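Local coordinates for protein glutathione reductase (Bartonella henselae, PDB 3O0H) that probably catalyses the NADPH-dependent reduction of glutathione disulfide to glutathione, as an FAD-containing oxidoreductase of the pyridine nucleotide-disulphide family, at residues E407-K412 and P460-E465; N263-V268 and D278-A283. One frame throughout, in Å; residues are numbered along the deposited sequence.

Contact 1 lies in the dimerisation domain and contact 2 in the pyridine nucleotide-disulphide oxidoreductase region; their centres are 38 Å apart and their nearest atoms about 22 Å, so they share no strand and do not touch. Contact 1 is mainly buried: methionines of an antiparallel sheet meet a loop that also bonds to the second subunit, and its chemistry is thioether packing. Contact 2 is only partly buried and belongs to one chain. It joins a small antiparallel sheet to the border strand of a parallel sheet, with buried valines packed together and tyrosine, arginine and a disulfide cysteine nearer solvent.

Contact 1: E407-K412 and P460-E465; sequences EKMFMK and PTMSEE
Met462 meets Met409 and Met411 where strand 409-416 of the dimerisation domain faces the loop between helix 449-454 and strand 474-477. Ahead of it, Pro460, preceded by a cis peptide bond, touches a bound FAD and gives its carbonyl oxygen to Lys73 NZ of the second subunit. Thr461 braces the turn through two bonds with Glu464: its OG1 accepts from Glu464 N at 3.0 Å, an ST motif, and Thr461 N donates in turn to Glu464 OE1, nearly straight at 168° and from above the carboxylate plane. Met462 extends to SD and then bends, crossing Met409 at about a right angle. The two methyl groups form the nearest approach, Met462 CE to Met409 CE at 3.4 Å, tight for carbons; Met409 CE also lies 3.8 Å from Met462 SD. Met409 reaches there with CG anti to its own N (chi1 172°) and the chain folded beyond it. Met411 instead runs straight from CG, placing CE 3.7 Å from the backbone O of Met462. That oxygen also accepts from Glu465 N at 3.2 Å. At Ser463 the backbone is what Met411 CE approaches, at 4.2 Å from CA, while OG turns to Glu434 of the second subunit. Glu465 offers its CB to Met411 SD at 4.2 Å; its carboxylate leads away from the strand. Between strand and loop the contact is van der Waals, thioethers against a turn, implying that the polar bonds set the loop's shape and the methionines fit against it without directional bonds.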
ATOM      1  N   GLU B 407       9.755   1.612 -14.612  1.00 31.66           N
ATOM      2  CA  GLU B 407       9.597   1.047 -13.290  1.00 30.14           C
ATOM      3  C   GLU B 407       8.678  -0.164 -13.338  1.00 27.66           C
ATOM      4  O   GLU B 407       7.576  -0.116 -13.927  1.00 27.62           O
ATOM      5  CB  GLU B 407       9.071   2.101 -12.323  1.00 31.05           C
ATOM      6  CG  GLU B 407      10.002   3.310 -12.126  1.00 35.08           C
ATOM      7  CD  GLU B 407       9.399   4.354 -11.185  1.00 39.30           C
ATOM      8  OE1 GLU B 407       8.495   3.990 -10.389  1.00 42.14           O
ATOM      9  OE2 GLU B 407       9.830   5.517 -11.229  1.00 43.89           O
ATOM     10  N   LYS B 408       9.179  -1.248 -12.754  1.00 26.50           N
ATOM     11  CA  LYS B 408       8.460  -2.512 -12.575  1.00 25.17           C
ATOM     12  C   LYS B 408       8.023  -2.669 -11.128  1.00 22.65           C
ATOM     13  O   LYS B 408       8.414  -1.870 -10.249  1.00 23.03           O
ATOM     14  CB  LYS B 408       9.371  -3.706 -12.897  1.00 26.29           C
ATOM     15  CG  LYS B 408      10.087  -3.653 -14.245  1.00 31.80           C
ATOM     16  CD  LYS B 408       9.131  -3.916 -15.405  1.00 35.87           C
ATOM     17  CE  LYS B 408       9.909  -4.192 -16.699  1.00 40.06           C
ATOM     18  NZ  LYS B 408       9.047  -3.942 -17.876  1.00 41.65           N
ATOM     19  N   MET B 409       7.208  -3.695 -10.891  1.00 19.23           N
ATOM     20  CA  MET B 409       6.893  -4.157  -9.552  1.00 18.10           C
ATOM     21  C   MET B 409       7.368  -5.595  -9.527  1.00 16.80           C
ATOM     22  O   MET B 409       7.113  -6.362 -10.477  1.00 15.14           O
ATOM     23  CB  MET B 409       5.390  -4.134  -9.266  1.00 18.28           C
ATOM     24  CG  MET B 409       4.986  -4.821  -7.901  1.00 20.50           C
ATOM     25  SD  MET B 409       5.379  -3.879  -6.411  1.00 29.33           S
ATOM     26  CE  MET B 409       5.218  -2.279  -7.143  1.00 18.95           C
ATOM     27  N   PHE B 410       8.062  -5.937  -8.460  1.00 15.71           N
ATOM     28  CA  PHE B 410       8.543  -7.296  -8.233  1.00 15.35           C
ATOM     29  C   PHE B 410       7.908  -7.857  -6.962  1.00 14.85           C
ATOM     30  O   PHE B 410       7.915  -7.193  -5.932  1.00 14.74           O
ATOM     31  CB  PHE B 410      10.044  -7.249  -8.087  1.00 16.30           C
ATOM     32  CG  PHE B 410      10.605  -8.490  -7.525  1.00 15.90           C
ATOM     33  CD1 PHE B 410      10.822  -9.587  -8.351  1.00 16.77           C
ATOM     34  CD2 PHE B 410      10.878  -8.588  -6.156  1.00 17.70           C
ATOM     35  CE1 PHE B 410      11.318 -10.754  -7.860  1.00 16.87           C
ATOM     36  CE2 PHE B 410      11.409  -9.778  -5.632  1.00 17.76           C
ATOM     37  CZ  PHE B 410      11.606 -10.859  -6.485  1.00 17.46           C
ATOM     38  N   MET B 411       7.332  -9.049  -7.021  1.00 14.37           N
ATOM     39  CA  MET B 411       6.761  -9.689  -5.823  1.00 14.56           C
ATOM     40  C   MET B 411       7.184 -11.157  -5.840  1.00 14.40           C
ATOM     41  O   MET B 411       7.115 -11.833  -6.893  1.00 15.66           O
ATOM     42  CB  MET B 411       5.238  -9.615  -5.811  1.00 13.59           C
ATOM     43  CG  MET B 411       4.679  -8.208  -5.620  1.00 17.72           C
ATOM     44  SD  MET B 411       2.879  -8.071  -5.969  1.00 20.08           S
ATOM     45  CE  MET B 411       2.556  -6.392  -5.431  1.00 20.28           C
ATOM     46  N   LYS B 412       7.641 -11.657  -4.702  1.00 13.96           N
ATOM     47  CA  LYS B 412       8.024 -13.065  -4.641  1.00 13.66           C
ATOM     48  C   LYS B 412       7.560 -13.679  -3.322  1.00 13.31           C
ATOM     49  O   LYS B 412       7.759 -13.111  -2.268  1.00 14.17           O
ATOM     50  CB  LYS B 412       9.519 -13.213  -4.864  1.00 14.09           C
ATOM     51  CG  LYS B 412      10.000 -14.636  -4.814  1.00 15.14           C
ATOM     52  CD  LYS B 412      11.421 -14.799  -5.313  1.00 16.69           C
ATOM     53  CE  LYS B 412      12.447 -14.405  -4.273  1.00 18.40           C
ATOM     54  NZ  LYS B 412      13.866 -14.423  -4.744  1.00 15.05           N
ATOM     55  N   PRO B 460      -8.846  -2.730 -10.226  1.00 19.17           N
ATOM     56  CA  PRO B 460      -7.465  -2.943 -10.576  1.00 19.70           C
ATOM     57  C   PRO B 460      -6.523  -2.477  -9.466  1.00 19.15           C
ATOM     58  O   PRO B 460      -6.588  -1.333  -9.020  1.00 19.02           O
ATOM     59  CB  PRO B 460      -7.264  -2.077 -11.824  1.00 21.40           C
ATOM     60  CG  PRO B 460      -8.534  -1.248 -12.018  1.00 22.00           C
ATOM     61  CD  PRO B 460      -9.348  -1.438 -10.751  1.00 20.29           C
ATOM     62  N   THR B 461      -5.671  -3.375  -9.008  1.00 18.36           N
ATOM     63  CA  THR B 461      -4.625  -3.022  -8.064  1.00 18.66           C
ATOM     64  C   THR B 461      -3.329  -3.711  -8.480  1.00 18.97           C
ATOM     65  O   THR B 461      -3.336  -4.588  -9.342  1.00 20.59           O
ATOM     66  CB  THR B 461      -4.940  -3.461  -6.588  1.00 17.49           C
ATOM     67  OG1 THR B 461      -4.982  -4.891  -6.513  1.00 17.70           O
ATOM     68  CG2 THR B 461      -6.275  -2.900  -6.071  1.00 18.02           C
ATOM     69  N   MET B 462      -2.239  -3.339  -7.830  1.00 18.09           N
ATOM     70  CA  MET B 462      -0.981  -4.081  -7.918  1.00 18.67           C
ATOM     71  C   MET B 462      -1.012  -5.274  -7.013  1.00 17.82           C
ATOM     72  O   MET B 462      -0.541  -6.366  -7.365  1.00 18.16           O
ATOM     73  CB  MET B 462       0.183  -3.158  -7.508  1.00 19.35           C
ATOM     74  CG  MET B 462       0.292  -1.967  -8.415  1.00 23.77           C
ATOM     75  SD  MET B 462       1.783  -0.945  -8.162  1.00 29.66           S
ATOM     76  CE  MET B 462       2.134  -1.105  -6.421  1.00 27.78           C
ATOM     77  N   SER B 463      -1.629  -5.107  -5.846  1.00 17.71           N
ATOM     78  CA  SER B 463      -1.609  -6.165  -4.846  1.00 16.76           C
ATOM     79  C   SER B 463      -2.356  -7.433  -5.238  1.00 17.23           C
ATOM     80  O   SER B 463      -2.043  -8.519  -4.719  1.00 15.16           O
ATOM     81  CB  SER B 463      -2.096  -5.640  -3.505  1.00 17.68           C
ATOM     82  OG  SER B 463      -1.131  -4.720  -3.012  1.00 19.59           O
ATOM     83  N   GLU B 464      -3.292  -7.317  -6.194  1.00 17.51           N
ATOM     84  CA  GLU B 464      -4.043  -8.498  -6.618  1.00 18.74           C
ATOM     85  C   GLU B 464      -3.152  -9.586  -7.227  1.00 19.82           C
ATOM     86  O   GLU B 464      -3.542 -10.764  -7.227  1.00 19.76           O
ATOM     87  CB  GLU B 464      -5.189  -8.165  -7.578  1.00 19.17           C
ATOM     88  CG  GLU B 464      -4.797  -7.472  -8.857  1.00 19.42           C
ATOM     89  CD  GLU B 464      -5.960  -7.265  -9.791  1.00 19.90           C
ATOM     90  OE1 GLU B 464      -6.051  -6.188 -10.393  1.00 20.34           O
ATOM     91  OE2 GLU B 464      -6.775  -8.204  -9.968  1.00 23.38           O
ATOM     92  N   GLU B 465      -1.976  -9.214  -7.735  1.00 19.63           N
ATOM     93  CA  GLU B 465      -1.042 -10.226  -8.268  1.00 20.84           C
ATOM     94  C   GLU B 465      -0.663 -11.256  -7.218  1.00 20.22           C
ATOM     95  O   GLU B 465      -0.391 -12.397  -7.568  1.00 21.65           O
ATOM     96  CB  GLU B 465       0.211  -9.566  -8.844  1.00 21.31           C
ATOM     97  CG  GLU B 465      -0.110  -8.610  -9.998  1.00 22.85           C
ATOM     98  CD  GLU B 465      -0.908  -9.298 -11.108  1.00 29.59           C
ATOM     99  OE1 GLU B 465      -0.535 -10.449 -11.445  1.00 27.29           O
ATOM    100  OE2 GLU B 465      -1.917  -8.717 -11.597  1.00 29.75           O
TER

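Contact 2: N263-V268 and D278-A283; sequences NCYNVV and DRVMLA
With chi1 near -63°, Tyr265 sets CG beside its own backbone N and brings the ring edge to Asp278 O, while the same setting in Arg279, followed by a bend at chi2 (-69°), folds the guanidinium back toward that ring. Two sheets of the probable NADPH-binding, Rossmann-like domain meet here: strand 264-269, the middle of a three-stranded antiparallel sheet, packs on strand 279-282, the border strand within this chain of a four-stranded parallel sheet. The short strand segments diverge by 50°, with axes 7.1 Å apart at closest approach, so side chains make much of the join. Both valines are buried: Val267 CG2 and Val280 CG2 meet tip to tip at 3.5 Å, a close fit, and Val280 CG2 also touches Tyr265 CB at 3.8 Å. Further out, Cys264 brings CB within 4.2 Å of Asp278 N and is tied by a disulfide to Cys276, linking strands 264-269 and 274-277. Asp278 OD2 accepts from Lys192 N, which helps to hold the carboxylate. Arg279 NH1 donates to Asp278 O at 3.0 Å from above the carbonyl plane, and lies near the plane of the tyrosine ring at its edge, although the guanidinium as a whole is turned well away from that plane. The same carbonyl oxygen, Asp278 O, sits at that ring edge too, 3.2 Å from Tyr265 CD2.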
ATOM      1  N   ASN B 263      38.388  22.265  -5.186  1.00 39.32           N
ATOM      2  CA  ASN B 263      37.079  22.088  -5.863  1.00 37.68           C
ATOM      3  C   ASN B 263      36.304  20.818  -5.502  1.00 35.07           C
ATOM      4  O   ASN B 263      35.192  20.586  -6.023  1.00 33.65           O
ATOM      5  CB  ASN B 263      37.279  22.176  -7.387  1.00 39.34           C
ATOM      6  CG  ASN B 263      37.819  23.517  -7.817  1.00 42.93           C
ATOM      7  OD1 ASN B 263      38.726  23.613  -8.660  1.00 47.17           O
ATOM      8  ND2 ASN B 263      37.289  24.574  -7.224  1.00 44.96           N
ATOM      9  N   CYS B 264      36.877  20.001  -4.616  1.00 34.41           N
ATOM     10  CA  CYS B 264      36.274  18.733  -4.213  1.00 32.29           C
ATOM     11  C   CYS B 264      37.161  17.892  -3.324  1.00 32.16           C
ATOM     12  O   CYS B 264      38.369  18.069  -3.264  1.00 33.79           O
ATOM     13  CB  CYS B 264      35.893  17.852  -5.429  1.00 31.98           C
ATOM     14  SG  CYS B 264      37.187  17.687  -6.706  1.00 37.36           S
ATOM     15  N   TYR B 265      36.526  16.948  -2.635  1.00 30.54           N
ATOM     16  CA  TYR B 265      37.239  15.941  -1.877  1.00 30.14           C
ATOM     17  C   TYR B 265      37.605  14.797  -2.803  1.00 30.05           C
ATOM     18  O   TYR B 265      36.746  14.241  -3.502  1.00 29.65           O
ATOM     19  CB  TYR B 265      36.368  15.425  -0.733  1.00 27.76           C
ATOM     20  CG  TYR B 265      36.034  16.510   0.254  1.00 28.12           C
ATOM     21  CD1 TYR B 265      36.969  16.922   1.184  1.00 30.14           C
ATOM     22  CD2 TYR B 265      34.809  17.148   0.234  1.00 27.49           C
ATOM     23  CE1 TYR B 265      36.697  17.903   2.062  1.00 30.81           C
ATOM     24  CE2 TYR B 265      34.513  18.140   1.147  1.00 28.56           C
ATOM     25  CZ  TYR B 265      35.474  18.510   2.058  1.00 31.49           C
ATOM     26  OH  TYR B 265      35.240  19.501   2.972  1.00 33.68           O
ATOM     27  N   ASN B 266      38.860  14.418  -2.758  1.00 31.47           N
ATOM     28  CA  ASN B 266      39.349  13.343  -3.576  1.00 32.63           C
ATOM     29  C   ASN B 266      39.339  12.041  -2.778  1.00 31.10           C
ATOM     30  O   ASN B 266      40.088  11.895  -1.797  1.00 32.49           O
ATOM     31  CB  ASN B 266      40.755  13.667  -4.065  1.00 35.39           C
ATOM     32  CG  ASN B 266      41.098  12.948  -5.327  1.00 38.64           C
ATOM     33  OD1 ASN B 266      40.269  12.869  -6.238  1.00 42.09           O
ATOM     34  ND2 ASN B 266      42.326  12.414  -5.409  1.00 42.33           N
ATOM     35  N   VAL B 267      38.518  11.104  -3.218  1.00 28.88           N
ATOM     36  CA  VAL B 267      38.397   9.827  -2.552  1.00 28.26           C
ATOM     37  C   VAL B 267      39.283   8.840  -3.281  1.00 30.00           C
ATOM     38  O   VAL B 267      39.044   8.538  -4.456  1.00 30.19           O
ATOM     39  CB  VAL B 267      36.946   9.323  -2.512  1.00 26.16           C
ATOM     40  CG1 VAL B 267      36.878   7.972  -1.767  1.00 24.82           C
ATOM     41  CG2 VAL B 267      35.986  10.376  -1.828  1.00 22.29           C
ATOM     42  N   VAL B 268      40.291   8.339  -2.578  1.00 30.87           N
ATOM     43  CA  VAL B 268      41.270   7.466  -3.148  1.00 33.52           C
ATOM     44  C   VAL B 268      41.000   6.068  -2.614  1.00 32.97           C
ATOM     45  O   VAL B 268      40.979   5.886  -1.406  1.00 32.62           O
ATOM     46  CB  VAL B 268      42.698   7.921  -2.768  1.00 36.54           C
ATOM     47  CG1 VAL B 268      43.747   7.035  -3.437  1.00 38.39           C
ATOM     48  CG2 VAL B 268      42.917   9.405  -3.138  1.00 37.37           C
ATOM     49  N   ASP B 278      31.985  16.793  -4.378  1.00 22.72           N
ATOM     50  CA  ASP B 278      31.788  17.933  -3.493  1.00 24.21           C
ATOM     51  C   ASP B 278      31.676  17.537  -2.009  1.00 22.64           C
ATOM     52  O   ASP B 278      32.172  18.232  -1.139  1.00 23.98           O
ATOM     53  CB  ASP B 278      30.535  18.711  -3.888  1.00 24.78           C
ATOM     54  CG  ASP B 278      30.748  19.654  -5.063  1.00 31.47           C
ATOM     55  OD1 ASP B 278      31.904  19.801  -5.608  1.00 36.03           O
ATOM     56  OD2 ASP B 278      29.726  20.316  -5.405  1.00 38.89           O
ATOM     57  N   ARG B 279      31.013  16.417  -1.735  1.00 20.88           N
ATOM     58  CA  ARG B 279      30.868  15.907  -0.367  1.00 19.60           C
ATOM     59  C   ARG B 279      31.050  14.398  -0.398  1.00 18.15           C
ATOM     60  O   ARG B 279      30.844  13.767  -1.427  1.00 16.73           O
ATOM     61  CB  ARG B 279      29.493  16.226   0.186  1.00 18.38           C
ATOM     62  CG  ARG B 279      29.178  17.704   0.332  1.00 23.29           C
ATOM     63  CD  ARG B 279      30.017  18.368   1.433  1.00 24.90           C
ATOM     64  NE  ARG B 279      29.716  19.790   1.614  1.00 31.31           N
ATOM     65  CZ  ARG B 279      30.517  20.807   1.263  1.00 36.22           C
ATOM     66  NH1 ARG B 279      31.683  20.603   0.654  1.00 39.98           N
ATOM     67  NH2 ARG B 279      30.141  22.058   1.494  1.00 36.67           N
ATOM     68  N   VAL B 280      31.459  13.855   0.740  1.00 17.19           N
ATOM     69  CA  VAL B 280      31.663  12.448   0.917  1.00 16.08           C
ATOM     70  C   VAL B 280      30.908  12.033   2.191  1.00 15.58           C
ATOM     71  O   VAL B 280      31.133  12.609   3.253  1.00 15.69           O
ATOM     72  CB  VAL B 280      33.132  12.126   1.079  1.00 16.73           C
ATOM     73  CG1 VAL B 280      33.307  10.614   1.288  1.00 18.27           C
ATOM     74  CG2 VAL B 280      33.935  12.629  -0.129  1.00 18.34           C
ATOM     75  N   MET B 281      29.985  11.069   2.075  1.00 13.80           N
ATOM     76  CA  MET B 281      29.256  10.595   3.255  1.00 14.74           C
ATOM     77  C   MET B 281      29.637   9.177   3.588  1.00 15.29           C
ATOM     78  O   MET B 281      29.646   8.316   2.722  1.00 15.80           O
ATOM     79  CB  MET B 281      27.743  10.652   3.002  1.00 14.04           C
ATOM     80  CG  MET B 281      26.871  10.244   4.186  1.00 15.89           C
ATOM     81  SD  MET B 281      25.202   9.776   3.665  1.00 19.42           S
ATOM     82  CE  MET B 281      24.520   9.314   5.288  1.00 18.37           C
ATOM     83  N   LEU B 282      29.939   8.923   4.856  1.00 16.83           N
ATOM     84  CA  LEU B 282      30.203   7.572   5.303  1.00 17.38           C
ATOM     85  C   LEU B 282      28.907   6.946   5.851  1.00 17.44           C
ATOM     86  O   LEU B 282      28.266   7.508   6.748  1.00 17.79           O
ATOM     87  CB  LEU B 282      31.278   7.558   6.365  1.00 19.10           C
ATOM     88  CG  LEU B 282      32.636   8.151   5.947  1.00 21.34           C
ATOM     89  CD1 LEU B 282      33.490   8.259   7.161  1.00 22.74           C
ATOM     90  CD2 LEU B 282      33.351   7.350   4.829  1.00 20.74           C
ATOM     91  N   ALA B 283      28.565   5.760   5.352  1.00 16.23           N
ATOM     92  CA  ALA B 283      27.416   5.019   5.836  1.00 15.64           C
ATOM     93  C   ALA B 283      27.836   3.585   6.062  1.00 16.10           C
ATOM     94  O   ALA B 283      27.335   2.685   5.399  1.00 15.70           O
ATOM     95  CB  ALA B 283      26.272   5.091   4.803  1.00 14.95           C
TER